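Aminotransferase (Helicobacter pylori, PDB 2FNU) catalyses the PLP-dependent transamination of a UDP-linked 4-keto sugar, using L-glutamate as amino donor, in the second step of pseudaminic acid biosynthesis for flagellin modification. Local coordinates at residues S83-A88 with K317-Y322; P98-I103 with F329-L334. All blocks are in the same frame, centred on the assembly; numbering follows the deposited sequence.

Contact 1: residues S83-A88 with K317-Y322; sequences SFVATA and KPIYQY. With PMP (4'-deoxy-4'-aminopyridoxal-5'-phosphate), chain E; UD1 (uridine-diphosphate-N-acetylglucosamine), chain F.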
loop_
_atom_site.group_PDB
_atom_site.type_symbol
_atom_site.label_atom_id
_atom_site.label_comp_id
_atom_site.label_asym_id
_atom_site.label_seq_id
_atom_site.Cartn_x
_atom_site.Cartn_y
_atom_site.Cartn_z
ATOM N N SER B 83 -8.090 19.764 5.047
ATOM C CA SER B 83 -7.958 18.558 4.231
ATOM C C SER B 83 -7.846 17.395 5.162
ATOM O O SER B 83 -7.702 17.585 6.383
ATOM C CB SER B 83 -6.709 18.591 3.349
ATOM O OG SER B 83 -6.788 17.497 2.442
ATOM N N PHE B 84 -7.913 16.188 4.608
ATOM C CA PHE B 84 -7.576 15.029 5.433
ATOM C C PHE B 84 -6.094 15.080 5.796
ATOM O O PHE B 84 -5.288 15.585 5.025
ATOM C CB PHE B 84 -7.906 13.721 4.718
ATOM C CG PHE B 84 -7.735 12.511 5.591
ATOM C CD1 PHE B 84 -8.509 12.357 6.730
ATOM C CD2 PHE B 84 -6.749 11.577 5.314
ATOM C CE1 PHE B 84 -8.334 11.251 7.574
ATOM C CE2 PHE B 84 -6.563 10.458 6.147
ATOM C CZ PHE B 84 -7.353 10.308 7.278
ATOM N N VAL B 85 -5.733 14.556 6.968
ATOM C CA VAL B 85 -4.367 14.733 7.458
ATOM C C VAL B 85 -3.292 14.200 6.496
ATOM O O VAL B 85 -2.154 14.709 6.470
ATOM C CB VAL B 85 -4.212 14.135 8.882
ATOM C CG1 VAL B 85 -4.205 12.590 8.834
ATOM C CG2 VAL B 85 -2.966 14.667 9.578
ATOM N N ALA B 86 -3.637 13.195 5.697
ATOM C CA ALA B 86 -2.659 12.600 4.776
ATOM C C ALA B 86 -1.987 13.626 3.871
ATOM O O ALA B 86 -0.823 13.463 3.521
ATOM C CB ALA B 86 -3.318 11.514 3.914
ATOM N N THR B 87 -2.727 14.664 3.457
ATOM C CA THR B 87 -2.169 15.647 2.528
ATOM C C THR B 87 -0.913 16.272 3.117
ATOM O O THR B 87 0.077 16.514 2.409
ATOM C CB THR B 87 -3.206 16.737 2.234
ATOM O OG1 THR B 87 -4.438 16.130 1.812
ATOM C CG2 THR B 87 -2.712 17.660 1.109
ATOM N N ALA B 88 -0.949 16.508 4.429
ATOM C CA ALA B 88 0.186 17.111 5.133
ATOM C C ALA B 88 1.147 16.072 5.717
ATOM O O ALA B 88 2.358 16.310 5.718
ATOM C CB ALA B 88 -0.293 18.061 6.229
ATOM N N LYS B 317 -11.126 18.789 10.804
ATOM C CA LYS B 317 -10.331 19.467 11.834
ATOM C C LYS B 317 -9.122 20.141 11.177
ATOM O O LYS B 317 -8.417 19.511 10.404
ATOM C CB LYS B 317 -9.875 18.443 12.876
ATOM C CG LYS B 317 -8.970 18.942 13.986
ATOM C CD LYS B 317 -8.871 17.814 15.026
ATOM C CE LYS B 317 -7.959 18.120 16.182
ATOM N NZ LYS B 317 -8.107 17.011 17.191
ATOM N N PRO B 318 -8.897 21.436 11.452
ATOM C CA PRO B 318 -7.707 22.074 10.884
ATOM C C PRO B 318 -6.462 21.273 11.231
ATOM O O PRO B 318 -6.248 20.945 12.394
ATOM C CB PRO B 318 -7.703 23.457 11.552
ATOM C CG PRO B 318 -9.214 23.747 11.765
ATOM C CD PRO B 318 -9.734 22.394 12.209
ATOM N N ILE B 319 -5.642 20.955 10.231
ATOM C CA ILE B 319 -4.530 20.023 10.428
ATOM C C ILE B 319 -3.544 20.485 11.500
ATOM O O ILE B 319 -2.996 19.672 12.257
ATOM C CB ILE B 319 -3.811 19.728 9.084
ATOM C CG1 ILE B 319 -4.736 18.926 8.152
ATOM C CG2 ILE B 319 -2.495 19.002 9.297
ATOM C CD1 ILE B 319 -4.256 18.885 6.693
ATOM N N TYR B 320 -3.344 21.795 11.581
ATOM C CA TYR B 320 -2.361 22.342 12.551
ATOM C C TYR B 320 -2.819 22.151 14.011
ATOM O O TYR B 320 -2.035 22.395 14.925
ATOM C CB TYR B 320 -2.064 23.822 12.256
ATOM C CG TYR B 320 -3.308 24.702 12.278
ATOM C CD1 TYR B 320 -3.851 25.207 11.090
ATOM C CD2 TYR B 320 -3.955 25.003 13.477
ATOM C CE1 TYR B 320 -5.004 26.000 11.104
ATOM C CE2 TYR B 320 -5.125 25.794 13.498
ATOM C CZ TYR B 320 -5.631 26.294 12.299
ATOM O OH TYR B 320 -6.776 27.059 12.298
ATOM N N GLN B 321 -4.077 21.753 14.219
ATOM C CA GLN B 321 -4.595 21.462 15.564
ATOM C C GLN B 321 -4.118 20.115 16.118
ATOM O O GLN B 321 -4.205 19.882 17.339
ATOM C CB GLN B 321 -6.137 21.458 15.585
ATOM C CG GLN B 321 -6.850 22.804 15.481
ATOM C CD GLN B 321 -8.355 22.712 15.869
ATOM O OE1 GLN B 321 -8.816 21.708 16.452
ATOM N NE2 GLN B 321 -9.113 23.768 15.564
ATOM N N TYR B 322 -3.690 19.207 15.234
ATOM C CA TYR B 322 -3.258 17.888 15.697
ATOM C C TYR B 322 -1.987 18.003 16.531
ATOM O O TYR B 322 -1.129 18.843 16.251
ATOM C CB TYR B 322 -3.017 16.960 14.510
ATOM C CG TYR B 322 -4.278 16.442 13.855
ATOM C CD1 TYR B 322 -5.220 15.692 14.578
ATOM C CD2 TYR B 322 -4.514 16.661 12.489
ATOM C CE1 TYR B 322 -6.370 15.191 13.971
ATOM C CE2 TYR B 322 -5.669 16.173 11.867
ATOM C CZ TYR B 322 -6.582 15.420 12.614
ATOM O OH TYR B 322 -7.739 14.905 12.069
HETATM N N1 PMP E . -6.482 13.442 0.559
HETATM C C2 PMP E . -7.801 13.705 0.824
HETATM C C2A PMP E . -8.339 15.084 0.520
HETATM C C3 PMP E . -8.609 12.690 1.356
HETATM O O3 PMP E . -9.934 12.918 1.597
HETATM C C4 PMP E . -8.067 11.414 1.640
HETATM C C4A PMP E . -8.892 10.327 2.295
HETATM N N4A PMP E . -9.874 10.856 3.216
HETATM C C5 PMP E . -6.734 11.159 1.300
HETATM C C6 PMP E . -5.984 12.173 0.707
HETATM C C5A PMP E . -6.093 9.803 1.534
HETATM O O4P PMP E . -6.587 8.936 0.530
HETATM P P PMP E . -6.548 7.338 0.762
HETATM O O1P PMP E . -7.656 7.033 1.743
HETATM O O2P PMP E . -6.864 6.750 -0.581
HETATM O O3P PMP E . -5.181 6.939 1.247
HETATM C "C1'" UD1 F . -10.953 9.476 6.238
HETATM C "C2'" UD1 F . -11.485 10.822 5.715
HETATM C "C3'" UD1 F . -11.917 10.752 4.254
HETATM C "C4'" UD1 F . -10.843 10.062 3.401
HETATM C "C5'" UD1 F . -10.315 8.740 3.991
HETATM C "C6'" UD1 F . -11.277 7.573 3.755
HETATM C "C7'" UD1 F . -12.449 12.131 7.572
HETATM C "C8'" UD1 F . -13.638 12.373 8.462
HETATM N "N2'" UD1 F . -12.594 11.271 6.558
HETATM O "O1'" UD1 F . -12.031 8.559 6.440
HETATM O "O3'" UD1 F . -12.133 12.086 3.738
HETATM O "O5'" UD1 F . -9.962 8.880 5.378
HETATM O "O7'" UD1 F . -11.407 12.707 7.776
HETATM N N1 UD1 F . -17.647 3.221 4.933
HETATM C C2 UD1 F . -18.312 2.306 4.093
HETATM N N3 UD1 F . -17.619 1.332 3.482
HETATM C C4 UD1 F . -16.296 1.193 3.656
HETATM C C5 UD1 F . -15.579 2.065 4.475
HETATM C C6 UD1 F . -16.252 3.089 5.129
HETATM O O2 UD1 F . -19.552 2.412 3.918
HETATM O O4 UD1 F . -15.700 0.272 3.068
HETATM C C1B UD1 F . -18.439 4.274 5.602
HETATM C C2B UD1 F . -18.942 3.701 6.920
HETATM O "O2'" UD1 F . -20.302 4.097 7.115
HETATM C C3B UD1 F . -18.048 4.329 7.967
HETATM C C4B UD1 F . -17.682 5.657 7.337
HETATM O O4B UD1 F . -17.647 5.425 5.924
HETATM O O3B UD1 F . -18.697 4.515 9.231
HETATM C C5B UD1 F . -16.322 6.116 7.824
HETATM O O5B UD1 F . -16.034 7.358 7.198
HETATM P PA UD1 F . -14.902 8.311 7.843
HETATM O O1A UD1 F . -14.665 9.471 6.887
HETATM O O2A UD1 F . -15.290 8.593 9.285
HETATM O O3A UD1 F . -13.684 7.246 7.782
HETATM P PB UD1 F . -12.120 7.659 7.783
HETATM O O1B UD1 F . -11.820 8.541 8.986
HETATM O O2B UD1 F . -11.325 6.386 7.536
HETATM O O HOH W 1 -7.624 17.272 9.154
HETATM O O HOH W 2 -7.701 14.603 9.356
#
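Residues 83-88 lead from a loop into helix 86-93 and face a short 3-10 turn at 319-321, the backbones coming nearest at Val85 and Ile319, whose CA atoms are 6.1 Å apart. Segment 83-88 lines the cofactor site of a fold type I (aspartate aminotransferase-like) PLP enzyme of the DegT/DnrJ/EryC1 family, and has one flank on the cofactor and the other on the turn. Ile319 carries the join: with CG1 anti to its carbonyl carbon (chi1 -68°) and the chain extended beyond, CD1 rests against the carbonyl oxygens of both Ser83 and Phe84, while CG2 meets Ala88 CB at 3.9 Å. Alongside, Val85 CG2 leans obliquely on the Tyr322 ring, 3.8 Å from CE2. Phe84 swings the other way, CG anti to its backbone N (chi1 -173°), so that one ring face lies against N4A of PMP, the nitrogen joined to C4' of the UD1 sugar in the external aldimine, and against the sugar itself, and CB sits 3.6 Å from PMP C3; His210 of the second subunit meets this ring edge-to-face. Ser83 OG donates to Thr87 OG1 over 2.8 Å, tying the loop to the helix beside the pyridine ring, and Thr87 OG1 is also hydrogen-bonded to Asp154. Polar groups between the segments are joined through water. One water donates to both Ser83 O and Lys317 O; a second, 2.7 Å from Tyr322 OH, accepts a weak bond from Val85 N at 3.1 Å.

Contact 2: residues P98-I103 with F329-L334; sequences PVFAGI and FNTAPL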
loop_
_atom_site.group_PDB
_atom_site.type_symbol
_atom_site.label_atom_id
_atom_site.label_comp_id
_atom_site.label_asym_id
_atom_site.label_seq_id
_atom_site.Cartn_x
_atom_site.Cartn_y
_atom_site.Cartn_z
ATOM N N PRO B 98 4.892 22.081 6.036
ATOM C CA PRO B 98 3.656 22.677 5.511
ATOM C C PRO B 98 3.500 24.096 6.019
ATOM O O PRO B 98 3.739 24.359 7.197
ATOM C CB PRO B 98 2.545 21.791 6.079
ATOM C CG PRO B 98 3.141 21.173 7.310
ATOM C CD PRO B 98 4.632 21.030 7.040
ATOM N N VAL B 99 3.064 24.988 5.130
ATOM C CA VAL B 99 2.733 26.350 5.506
ATOM C C VAL B 99 1.256 26.534 5.214
ATOM O O VAL B 99 0.849 26.496 4.062
ATOM C CB VAL B 99 3.607 27.349 4.722
ATOM C CG1 VAL B 99 3.251 28.784 5.086
ATOM C CG2 VAL B 99 5.080 27.074 5.016
ATOM N N PHE B 100 0.442 26.675 6.255
ATOM C CA PHE B 100 -1.015 26.639 6.078
ATOM C C PHE B 100 -1.608 27.992 5.682
ATOM O O PHE B 100 -1.393 28.990 6.366
ATOM C CB PHE B 100 -1.697 26.100 7.349
ATOM C CG PHE B 100 -1.357 24.662 7.631
ATOM C CD1 PHE B 100 -0.517 24.314 8.680
ATOM C CD2 PHE B 100 -1.842 23.658 6.798
ATOM C CE1 PHE B 100 -0.187 22.955 8.909
ATOM C CE2 PHE B 100 -1.527 22.301 7.029
ATOM C CZ PHE B 100 -0.703 21.959 8.089
ATOM N N ALA B 101 -2.342 28.000 4.563
ATOM C CA ALA B 101 -3.003 29.196 4.052
ATOM C C ALA B 101 -4.424 29.300 4.572
ATOM O O ALA B 101 -5.023 28.301 4.976
ATOM C CB ALA B 101 -3.040 29.157 2.522
ATOM N N GLY B 102 -4.978 30.504 4.520
ATOM C CA GLY B 102 -6.401 30.667 4.770
ATOM C C GLY B 102 -7.248 29.982 3.708
ATOM O O GLY B 102 -6.770 29.650 2.607
ATOM N N ILE B 103 -8.517 29.770 4.037
ATOM C CA ILE B 103 -9.463 29.160 3.117
ATOM C C ILE B 103 -10.661 30.087 2.891
ATOM O O ILE B 103 -10.814 31.115 3.558
ATOM C CB ILE B 103 -9.949 27.779 3.609
ATOM C CG1 ILE B 103 -10.687 27.906 4.948
ATOM C CG2 ILE B 103 -8.782 26.770 3.713
ATOM C CD1 ILE B 103 -11.853 26.933 5.052
ATOM N N PHE B 329 5.413 22.688 15.202
ATOM C CA PHE B 329 5.292 24.044 14.660
ATOM C C PHE B 329 4.558 24.968 15.628
ATOM O O PHE B 329 3.872 24.498 16.532
ATOM C CB PHE B 329 4.560 23.988 13.302
ATOM C CG PHE B 329 5.117 22.951 12.345
ATOM C CD1 PHE B 329 4.396 21.798 12.042
ATOM C CD2 PHE B 329 6.366 23.120 11.759
ATOM C CE1 PHE B 329 4.909 20.830 11.158
ATOM C CE2 PHE B 329 6.886 22.166 10.884
ATOM C CZ PHE B 329 6.164 21.018 10.583
ATOM N N ASN B 330 4.703 26.277 15.449
ATOM C CA ASN B 330 3.928 27.235 16.241
ATOM C C ASN B 330 2.945 27.917 15.312
ATOM O O ASN B 330 3.217 29.003 14.784
ATOM C CB ASN B 330 4.838 28.268 16.928
ATOM N N THR B 331 1.811 27.260 15.085
ATOM C CA THR B 331 0.850 27.751 14.107
ATOM C C THR B 331 -0.245 28.530 14.795
ATOM O O THR B 331 -1.017 27.964 15.576
ATOM C CB THR B 331 0.192 26.601 13.325
ATOM O OG1 THR B 331 1.179 25.609 13.017
ATOM C CG2 THR B 331 -0.429 27.127 12.032
ATOM N N ALA B 332 -0.313 29.820 14.502
ATOM C CA ALA B 332 -1.440 30.616 14.958
ATOM C C ALA B 332 -2.700 30.063 14.269
ATOM O O ALA B 332 -2.680 29.811 13.061
ATOM C CB ALA B 332 -1.232 32.072 14.600
ATOM N N PRO B 333 -3.789 29.856 15.028
ATOM C CA PRO B 333 -5.020 29.431 14.351
ATOM C C PRO B 333 -5.449 30.416 13.270
ATOM O O PRO B 333 -5.234 31.629 13.397
ATOM C CB PRO B 333 -6.054 29.385 15.482
ATOM C CG PRO B 333 -5.212 29.148 16.736
ATOM C CD PRO B 333 -3.966 29.956 16.489
ATOM N N LEU B 334 -6.045 29.888 12.205
ATOM C CA LEU B 334 -6.556 30.699 11.112
ATOM C C LEU B 334 -8.065 30.812 11.243
ATOM O O LEU B 334 -8.780 29.797 11.199
ATOM C CB LEU B 334 -6.220 30.038 9.778
ATOM C CG LEU B 334 -4.718 29.883 9.505
ATOM C CD1 LEU B 334 -4.507 28.884 8.385
ATOM C CD2 LEU B 334 -4.109 31.240 9.139
#
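Leu334 pushes its CD1 methyl against the backbone of 100-102, meeting Ala101 O at 3.5 Å and Phe100 O at 3.7 Å, with Phe100 CB slightly farther off. Its CG stands anti to the carbonyl carbon (chi1 -62°), which sends the branched end across to the other segment from the N-cap position of helix 335-343. Ala101 O, buried by this contact, has a methyl rather than a donor beside it and finds no hydrogen-bonding partner in the model. The segments run nearly the same way, their end-to-end directions 14° apart, but are joined by side chains and not as paired strands. Strand 97-100 is one of two edge strands within this chain, next to 76-79, of the seven-stranded mixed sheet of the fold type I aminotransferase, and the loop linking helix 323-328 to helix 335-343 packs along it. Midway, Thr331 CG2 approaches the Phe100 ring loosely and obliquely, 4.4 Å from CD1. At the far end the side chains of Phe329, just past helix 323-328, and Pro98 cross at about a right angle; Leu92 of helix 86-93 touches both residues, and the pair is closest at Phe329 CZ and Pro98 CD, 3.9 Å apart.

How the contacts relate
Contact 1 and contact 2, with centres about 10 Å apart, illustrate how successive pieces of chain build outward from a ligand site. Helix 86-93 and strand 97-100 follow each other, and so do 317-322 and 329-334 around helix 323-328, so the same two regions meet twice. The two contacts touch directly: Ile319 CG2 packs 3.7 Å from Phe100 CZ, and Tyr320 OH lies 2.9 Å from Leu334 N, a probable hydrogen bond just before helix 335-343. Contact 1 holds residues lining the PMP and UD1 pockets. Contact 2 stands behind it, the Phe100 side chain about 12 Å from PMP and about 14 Å from UD1 at the nearest atoms.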